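Local coordinates for protein putative thiol-disulfide oxidoreductase (Bacteroides vulgatus, PDB 4GRF) that is a thioredoxin-fold domain of a larger protein that probably carries out thiol-disulfide exchange, and binds glutathione covalently, at residues 72-75 and 76-80; 84-87 and 88-92; 14-17 and 18-22. One frame throughout, in Å; residues are numbered along the deposited sequence. Where two conformers were deposited one is given.

Interaction 1 (72-75 and 76-80); sequences RREE and DWKKA
The carboxylate of D76 stands over one face of the R73 guanidinium, the two planes 89° apart. NH2 of R73 comes within 2.7 Å of OD1 of D76, but that oxygen stands well out of the guanidinium plane, so the salt bridge rests on charge and no N-H is aimed at it. A bend at chi3 folds the R73 chain back towards D76. The same guanidinium turns its other terminal nitrogen to E75, NH1 lying 2.6 Å from OE2 of E75, which makes a three-residue salt-bridge network; E75 was modelled in two conformers, so this second arm describes one of them. A water closes the R73-D76 pair from the backbone side: it accepts from N of R73 at 3.0 Å and donates to OD2 of D76.

R73 is the N-cap residue, and its carbonyl oxygen receives N of W77 at 3.3 Å, in the carbonyl plane with a nearly straight 166° bond. A carboxylate in the first turn, as at D76, would be expected to interact favourably with the helix dipole. On another flank E74 and K78 form an i to i+4 salt bridge: OE1 of E74 uses its anti lone pair towards NZ of K78 at 3.1 Å. E74 has CG anti to the backbone N (chi1 -173°) and an extended chain, and CE of K78 packs against that CG at 3.7 Å.

The charged pairs thus occupy the solvent side at the start of helix 74-84, whereas the W77 indole is buried. It packs against L92 of strand 89-92 and L17 of the hairpin turn, and D76 touches D71 in the loop leading from strand 63-69 into the helix of this beta-alpha-beta unit.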
loop_
_atom_site.group_PDB
_atom_site.type_symbol
_atom_site.label_atom_id
_atom_site.label_comp_id
_atom_site.label_asym_id
_atom_site.label_seq_id
_atom_site.Cartn_x
_atom_site.Cartn_y
_atom_site.Cartn_z
ATOM N N ARG A 72 9.933 -9.425 -8.613
ATOM C CA ARG A 72 10.277 -9.871 -9.955
ATOM C C ARG A 72 9.569 -11.186 -10.270
ATOM O O ARG A 72 9.227 -11.457 -11.422
ATOM C CB ARG A 72 11.796 -10.047 -10.099
ATOM C CG ARG A 72 12.598 -8.757 -9.937
ATOM C CD ARG A 72 13.801 -8.708 -10.877
ATOM N NE ARG A 72 14.139 -10.016 -11.438
ATOM C CZ ARG A 72 13.972 -10.349 -12.717
ATOM N NH1 ARG A 72 13.478 -9.469 -13.580
ATOM N NH2 ARG A 72 14.302 -11.563 -13.140
ATOM N N ARG A 73 9.305 -11.970 -9.247
ATOM C CA ARG A 73 8.611 -13.214 -9.457
ATOM C C ARG A 73 7.257 -13.288 -8.788
ATOM O O ARG A 73 7.133 -13.154 -7.604
ATOM C CB ARG A 73 9.467 -14.369 -8.988
ATOM C CG ARG A 73 10.810 -14.401 -9.658
ATOM C CD ARG A 73 11.437 -15.765 -9.554
ATOM N NE ARG A 73 11.826 -16.078 -8.192
ATOM C CZ ARG A 73 11.557 -17.228 -7.590
ATOM N NH1 ARG A 73 10.908 -18.186 -8.242
ATOM N NH2 ARG A 73 11.950 -17.431 -6.341
ATOM N N GLU A 74 6.259 -13.571 -9.591
ATOM C CA GLU A 74 4.904 -13.693 -9.124
ATOM C C GLU A 74 4.779 -14.746 -8.026
ATOM O O GLU A 74 4.047 -14.560 -7.050
ATOM C CB GLU A 74 4.000 -14.031 -10.308
ATOM C CG GLU A 74 2.522 -14.039 -10.011
ATOM C CD GLU A 74 1.711 -14.258 -11.272
ATOM O OE1 GLU A 74 0.898 -15.204 -11.302
ATOM O OE2 GLU A 74 1.910 -13.490 -12.238
ATOM N N GLU A 75 5.526 -15.841 -8.145
ATOM C CA GLU A 75 5.464 -16.908 -7.155
ATOM C C GLU A 75 5.890 -16.419 -5.772
ATOM O O GLU A 75 5.285 -16.780 -4.776
ATOM C CB GLU A 75 6.339 -18.095 -7.584
ATOM C CG GLU A 75 7.720 -17.710 -8.094
ATOM C CD GLU A 75 8.440 -18.870 -8.764
ATOM O OE1 GLU A 75 8.549 -18.864 -10.013
ATOM O OE2 GLU A 75 8.890 -19.789 -8.046
ATOM N N ASP A 76 6.945 -15.598 -5.729
ATOM C CA ASP A 76 7.462 -15.064 -4.463
ATOM C C ASP A 76 6.427 -14.161 -3.788
ATOM O O ASP A 76 6.235 -14.212 -2.563
ATOM C CB ASP A 76 8.749 -14.249 -4.665
ATOM C CG ASP A 76 9.936 -15.081 -5.107
ATOM O OD1 ASP A 76 9.937 -16.311 -4.911
ATOM O OD2 ASP A 76 10.887 -14.468 -5.640
ATOM N N TRP A 77 5.783 -13.330 -4.601
ATOM C CA TRP A 77 4.717 -12.436 -4.153
ATOM C C TRP A 77 3.547 -13.210 -3.538
ATOM O O TRP A 77 3.109 -12.923 -2.419
ATOM C CB TRP A 77 4.266 -11.615 -5.354
ATOM C CG TRP A 77 3.099 -10.737 -5.168
ATOM C CD1 TRP A 77 2.991 -9.689 -4.288
ATOM C CD2 TRP A 77 1.859 -10.773 -5.904
ATOM N NE1 TRP A 77 1.767 -9.090 -4.426
ATOM C CE2 TRP A 77 1.055 -9.725 -5.413
ATOM C CE3 TRP A 77 1.358 -11.580 -6.934
ATOM C CZ2 TRP A 77 -0.229 -9.476 -5.899
ATOM C CZ3 TRP A 77 0.075 -11.320 -7.427
ATOM C CH2 TRP A 77 -0.702 -10.280 -6.898
ATOM N N LYS A 78 3.052 -14.217 -4.250
ATOM C CA LYS A 78 1.928 -15.003 -3.760
ATOM C C LYS A 78 2.275 -15.797 -2.501
ATOM O O LYS A 78 1.473 -15.874 -1.547
ATOM C CB LYS A 78 1.398 -15.910 -4.889
ATOM C CG LYS A 78 0.675 -15.104 -5.958
ATOM C CD LYS A 78 0.044 -15.935 -7.063
ATOM C CE LYS A 78 1.079 -16.722 -7.847
ATOM N NZ LYS A 78 0.471 -17.345 -9.055
ATOM N N LYS A 79 3.475 -16.353 -2.467
ATOM C CA LYS A 79 3.905 -17.095 -1.294
ATOM C C LYS A 79 3.943 -16.181 -0.080
ATOM O O LYS A 79 3.581 -16.598 1.004
ATOM C CB LYS A 79 5.272 -17.735 -1.502
ATOM C CG LYS A 79 5.255 -18.927 -2.446
ATOM C CD LYS A 79 6.663 -19.428 -2.763
ATOM C CE LYS A 79 6.619 -20.742 -3.540
ATOM N NZ LYS A 79 7.909 -21.099 -4.200
ATOM N N ALA A 80 4.373 -14.932 -0.257
ATOM C CA ALA A 80 4.487 -14.032 0.875
ATOM C C ALA A 80 3.102 -13.698 1.405
ATOM O O ALA A 80 2.876 -13.628 2.618
ATOM C CB ALA A 80 5.243 -12.759 0.480
HETATM O O HOH W 1 10.449 -11.792 -6.472
#

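Interaction 2 (84-87 and 88-92); sequences DKSY and WNQVL. With SO4 (sulfate ion), chain E.
Two successive inverse gamma turns, centred on S86 and Y87, carry the chain from the end of helix 74-84 into strand 89-92. K85, with positive phi, is the first residue to leave helical geometry. The residue before the strand, W88, puts its N 3.1 Å from O of S86 in a weak bond, bent to 136°, that closes the turn centred on Y87.

The same carbonyl oxygen takes a second and straighter donor, NE2 of Q90, at 2.9 Å. This N-H arrives in the carbonyl plane on a lone pair, although the acceptor sits 15° out of the plane of the Q90 amide. The bend at chi2 of Q90 (-81°) swings the amide back towards S86, and CG of Q90 also passes 3.4 Å from O of S86. S86 in turn covers one face of the W88 indole: its CB stands 3.7 Å from the centroid of the six-membered ring, a CH-pi contact close to the ring normal. W88 is buried, and L51 and Y55 of helix 48-58 and I65 of strand 63-69 also pack against it.

N89 points away from this cluster, and its ND2 donates to O4 of a sulfate at 2.9 Å; the ion, probably from the crystallisation liquor, is also bound by T64 and Y55. Chemically, the buried S86 carbonyl accepts a good side-chain N-H from Q90 on the strand and a weak backbone N-H from W88 just before it, while its oxygen and the serine methylene both face the indole. The turn is therefore joined to the strand by both polar and aromatic contacts.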
loop_
_atom_site.group_PDB
_atom_site.type_symbol
_atom_site.label_atom_id
_atom_site.label_comp_id
_atom_site.label_asym_id
_atom_site.label_seq_id
_atom_site.Cartn_x
_atom_site.Cartn_y
_atom_site.Cartn_z
ATOM N N ASP A 84 1.817 -14.395 5.107
ATOM C CA ASP A 84 1.469 -13.247 5.947
ATOM C C ASP A 84 -0.029 -13.086 6.228
ATOM O O ASP A 84 -0.416 -12.360 7.150
ATOM C CB ASP A 84 1.990 -11.951 5.292
ATOM C CG ASP A 84 3.508 -11.902 5.173
ATOM O OD1 ASP A 84 4.216 -12.736 5.794
ATOM O OD2 ASP A 84 4.016 -11.002 4.450
ATOM N N LYS A 85 -0.863 -13.758 5.438
ATOM C CA LYS A 85 -2.308 -13.594 5.497
ATOM C C LYS A 85 -2.693 -12.139 5.249
ATOM O O LYS A 85 -3.599 -11.606 5.888
ATOM C CB LYS A 85 -2.851 -14.045 6.856
ATOM C CG LYS A 85 -2.631 -15.523 7.147
ATOM C CD LYS A 85 -3.354 -16.404 6.139
ATOM C CE LYS A 85 -3.110 -17.881 6.410
ATOM N NZ LYS A 85 -3.861 -18.755 5.468
ATOM N N SER A 86 -1.993 -11.498 4.321
ATOM C CA SER A 86 -2.211 -10.064 4.072
ATOM C C SER A 86 -3.263 -9.835 2.990
ATOM O O SER A 86 -2.964 -9.322 1.900
ATOM C CB SER A 86 -0.887 -9.408 3.687
ATOM O OG SER A 86 -0.196 -10.163 2.701
ATOM N N TYR A 87 -4.500 -10.221 3.293
ATOM C CA TYR A 87 -5.540 -10.291 2.280
ATOM C C TYR A 87 -6.344 -9.001 2.149
ATOM O O TYR A 87 -7.569 -9.016 2.167
ATOM C CB TYR A 87 -6.485 -11.473 2.574
ATOM C CG TYR A 87 -5.785 -12.821 2.566
ATOM C CD1 TYR A 87 -5.163 -13.296 1.423
ATOM C CD2 TYR A 87 -5.762 -13.622 3.701
ATOM C CE1 TYR A 87 -4.527 -14.531 1.414
ATOM C CE2 TYR A 87 -5.127 -14.855 3.702
ATOM C CZ TYR A 87 -4.510 -15.301 2.554
ATOM O OH TYR A 87 -3.877 -16.531 2.547
ATOM N N TRP A 88 -5.661 -7.876 2.004
ATOM C CA TRP A 88 -6.328 -6.660 1.594
ATOM C C TRP A 88 -6.167 -6.545 0.072
ATOM O O TRP A 88 -5.946 -7.554 -0.587
ATOM C CB TRP A 88 -5.766 -5.439 2.367
ATOM C CG TRP A 88 -4.253 -5.418 2.486
ATOM C CD1 TRP A 88 -3.352 -5.015 1.529
ATOM C CD2 TRP A 88 -3.472 -5.826 3.626
ATOM N NE1 TRP A 88 -2.058 -5.142 2.021
ATOM C CE2 TRP A 88 -2.119 -5.630 3.303
ATOM C CE3 TRP A 88 -3.800 -6.309 4.898
ATOM C CZ2 TRP A 88 -1.089 -5.916 4.203
ATOM C CZ3 TRP A 88 -2.766 -6.623 5.780
ATOM C CH2 TRP A 88 -1.438 -6.400 5.432
ATOM N N ASN A 89 -6.295 -5.357 -0.503
ATOM C CA ASN A 89 -6.153 -5.237 -1.954
ATOM C C ASN A 89 -4.670 -5.311 -2.287
ATOM O O ASN A 89 -3.929 -4.389 -1.976
ATOM C CB ASN A 89 -6.722 -3.901 -2.424
ATOM C CG ASN A 89 -8.215 -3.811 -2.210
ATOM O OD1 ASN A 89 -8.987 -4.456 -2.924
ATOM N ND2 ASN A 89 -8.631 -3.024 -1.236
ATOM N N GLN A 90 -4.246 -6.405 -2.893
ATOM C CA GLN A 90 -2.843 -6.611 -3.233
ATOM C C GLN A 90 -2.644 -6.643 -4.738
ATOM O O GLN A 90 -3.257 -7.481 -5.432
ATOM C CB GLN A 90 -2.375 -7.959 -2.665
ATOM C CG GLN A 90 -2.358 -8.059 -1.148
ATOM C CD GLN A 90 -1.120 -7.430 -0.532
ATOM O OE1 GLN A 90 -0.493 -6.543 -1.113
ATOM N NE2 GLN A 90 -0.776 -7.871 0.677
ATOM N N VAL A 91 -1.768 -5.782 -5.253
ATOM C CA VAL A 91 -1.416 -5.835 -6.662
ATOM C C VAL A 91 0.075 -6.030 -6.863
ATOM O O VAL A 91 0.890 -5.656 -6.024
ATOM C CB VAL A 91 -1.857 -4.594 -7.462
ATOM C CG1 VAL A 91 -3.365 -4.436 -7.397
ATOM C CG2 VAL A 91 -1.117 -3.334 -7.001
ATOM N N LEU A 92 0.403 -6.627 -8.005
ATOM C CA LEU A 92 1.774 -6.775 -8.461
ATOM C C LEU A 92 1.991 -5.910 -9.686
ATOM O O LEU A 92 1.241 -6.014 -10.674
ATOM C CB LEU A 92 2.029 -8.240 -8.814
ATOM C CG LEU A 92 3.432 -8.596 -9.287
ATOM C CD1 LEU A 92 4.456 -8.313 -8.203
ATOM C CD2 LEU A 92 3.483 -10.059 -9.703
HETATM S S SO4 E . -11.976 -3.349 0.313
HETATM O O1 SO4 E . -13.353 -2.879 0.587
HETATM O O2 SO4 E . -11.111 -3.000 1.474
HETATM O O3 SO4 E . -11.974 -4.819 0.119
HETATM O O4 SO4 E . -11.492 -2.706 -0.936
#

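Interaction 3 (14-17 and 18-22); sequences GIDL and KGNSV
OD1 of D16 gathers two backbone N-H groups from the turn ahead of it. N of N20 lies 3.0 Å from OD1 of D16, in a straight bond (164°) that meets the oxygen from above the carboxylate plane, and N of K18 adds a weak bond to it at 2.9 Å. With chi1 at 76°, CG of D16 sits between its own backbone N and carbonyl carbon, which turns the carboxylate inward over the loop.

Backbone bonds surround this carboxylate. N of G19 reaches O of D16 at 3.1 Å, closing a type I turn, and G19 has the positive phi that favours glycine. N of D16 donates to O of N20 at 2.9 Å, completing the type I plus G1-bulge form of a beta hairpin, and G14 and V22 form an antiparallel hydrogen-bonded pair.

Further out, CG2 of V22 touches OD2 of D16 at 3.4 Å, while CG2 of I15 rests on G19 at 3.7 Å from its C. Replacing D16 with an alanine would probably leave the amides of K18 and N20 without their shared acceptor and the turn freer to flex. One carboxylate oxygen thus complements the backbone bonds in holding the hairpin's reversal.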
loop_
_atom_site.group_PDB
_atom_site.type_symbol
_atom_site.label_atom_id
_atom_site.label_comp_id
_atom_site.label_asym_id
_atom_site.label_seq_id
_atom_site.Cartn_x
_atom_site.Cartn_y
_atom_site.Cartn_z
ATOM N N GLY A 14 -1.752 -2.188 -10.958
ATOM C CA GLY A 14 -1.140 -3.509 -10.966
ATOM C C GLY A 14 -2.231 -4.556 -11.126
ATOM O O GLY A 14 -3.424 -4.227 -11.191
ATOM N N ILE A 15 -1.813 -5.824 -11.192
ATOM C CA ILE A 15 -2.728 -6.945 -11.289
ATOM C C ILE A 15 -2.937 -7.585 -9.915
ATOM O O ILE A 15 -1.972 -7.870 -9.200
ATOM C CB ILE A 15 -2.204 -7.994 -12.305
ATOM C CG1 ILE A 15 -1.827 -7.332 -13.635
ATOM C CG2 ILE A 15 -3.222 -9.111 -12.496
ATOM C CD1 ILE A 15 -2.947 -6.567 -14.312
ATOM N N ASP A 16 -4.204 -7.810 -9.543
ATOM C CA ASP A 16 -4.540 -8.294 -8.226
ATOM C C ASP A 16 -4.592 -9.812 -8.233
ATOM O O ASP A 16 -4.239 -10.436 -9.253
ATOM C CB ASP A 16 -5.829 -7.618 -7.687
ATOM C CG ASP A 16 -7.133 -8.147 -8.318
ATOM O OD1 ASP A 16 -7.123 -9.043 -9.179
ATOM O OD2 ASP A 16 -8.218 -7.655 -7.917
ATOM N N LEU A 17 -4.982 -10.400 -7.110
ATOM C CA LEU A 17 -4.963 -11.866 -6.955
ATOM C C LEU A 17 -6.100 -12.536 -7.750
ATOM O O LEU A 17 -6.134 -13.761 -7.920
ATOM C CB LEU A 17 -5.055 -12.254 -5.486
ATOM C CG LEU A 17 -3.812 -11.975 -4.632
ATOM C CD1 LEU A 17 -4.104 -12.235 -3.170
ATOM C CD2 LEU A 17 -2.635 -12.807 -5.108
ATOM N N LYS A 18 -7.054 -11.739 -8.200
ATOM C CA LYS A 18 -8.122 -12.267 -9.062
ATOM C C LYS A 18 -7.835 -12.061 -10.555
ATOM O O LYS A 18 -8.685 -12.324 -11.407
ATOM C CB LYS A 18 -9.468 -11.649 -8.667
ATOM C CG LYS A 18 -9.935 -12.165 -7.315
ATOM C CD LYS A 18 -11.314 -11.657 -6.927
ATOM C CE LYS A 18 -11.819 -12.399 -5.697
ATOM N NZ LYS A 18 -12.952 -11.710 -5.023
ATOM N N GLY A 19 -6.625 -11.625 -10.875
ATOM C CA GLY A 19 -6.207 -11.472 -12.253
ATOM C C GLY A 19 -6.745 -10.249 -12.958
ATOM O O GLY A 19 -6.767 -10.192 -14.192
ATOM N N ASN A 20 -7.164 -9.260 -12.171
ATOM C CA ASN A 20 -7.740 -8.033 -12.704
ATOM C C ASN A 20 -6.846 -6.820 -12.436
ATOM O O ASN A 20 -6.112 -6.792 -11.465
ATOM C CB ASN A 20 -9.116 -7.828 -12.112
ATOM C CG ASN A 20 -10.065 -8.941 -12.491
ATOM O OD1 ASN A 20 -10.122 -9.330 -13.646
ATOM N ND2 ASN A 20 -10.781 -9.463 -11.525
ATOM N N SER A 21 -6.903 -5.824 -13.309
ATOM C CA SER A 21 -6.145 -4.612 -13.100
ATOM C C SER A 21 -6.893 -3.770 -12.072
ATOM O O SER A 21 -8.102 -3.570 -12.184
ATOM C CB SER A 21 -6.014 -3.829 -14.403
ATOM O OG SER A 21 -5.014 -4.405 -15.214
ATOM N N VAL A 22 -6.168 -3.288 -11.072
ATOM C CA VAL A 22 -6.742 -2.474 -10.012
ATOM C C VAL A 22 -5.775 -1.320 -9.777
ATOM O O VAL A 22 -4.562 -1.534 -9.631
ATOM C CB VAL A 22 -6.919 -3.274 -8.706
ATOM C CG1 VAL A 22 -7.465 -2.372 -7.603
ATOM C CG2 VAL A 22 -7.869 -4.446 -8.925
#

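How the interactions relate
From the N terminus, interaction 3 comes first and closes the hairpin of strands 13-15 and 21-23. Interaction 1 follows at the start of helix 74-84, and interaction 2 closes the turn from that helix into strand 89-92. The three are in series, with none nested or crossed, yet they meet in space. N of L92 probably donates to O of I15 at 2.9 Å, bringing the hairpin beside the outermost strand 89-92 of the central sheet. The W77 indole of interaction 1 packs on residues of both others: its CH2 packs 3.7 Å from CD2 of L17, and its CZ2 lies 3.6 Å from C of V91. Hairpin, helix and edge strand are thereby joined.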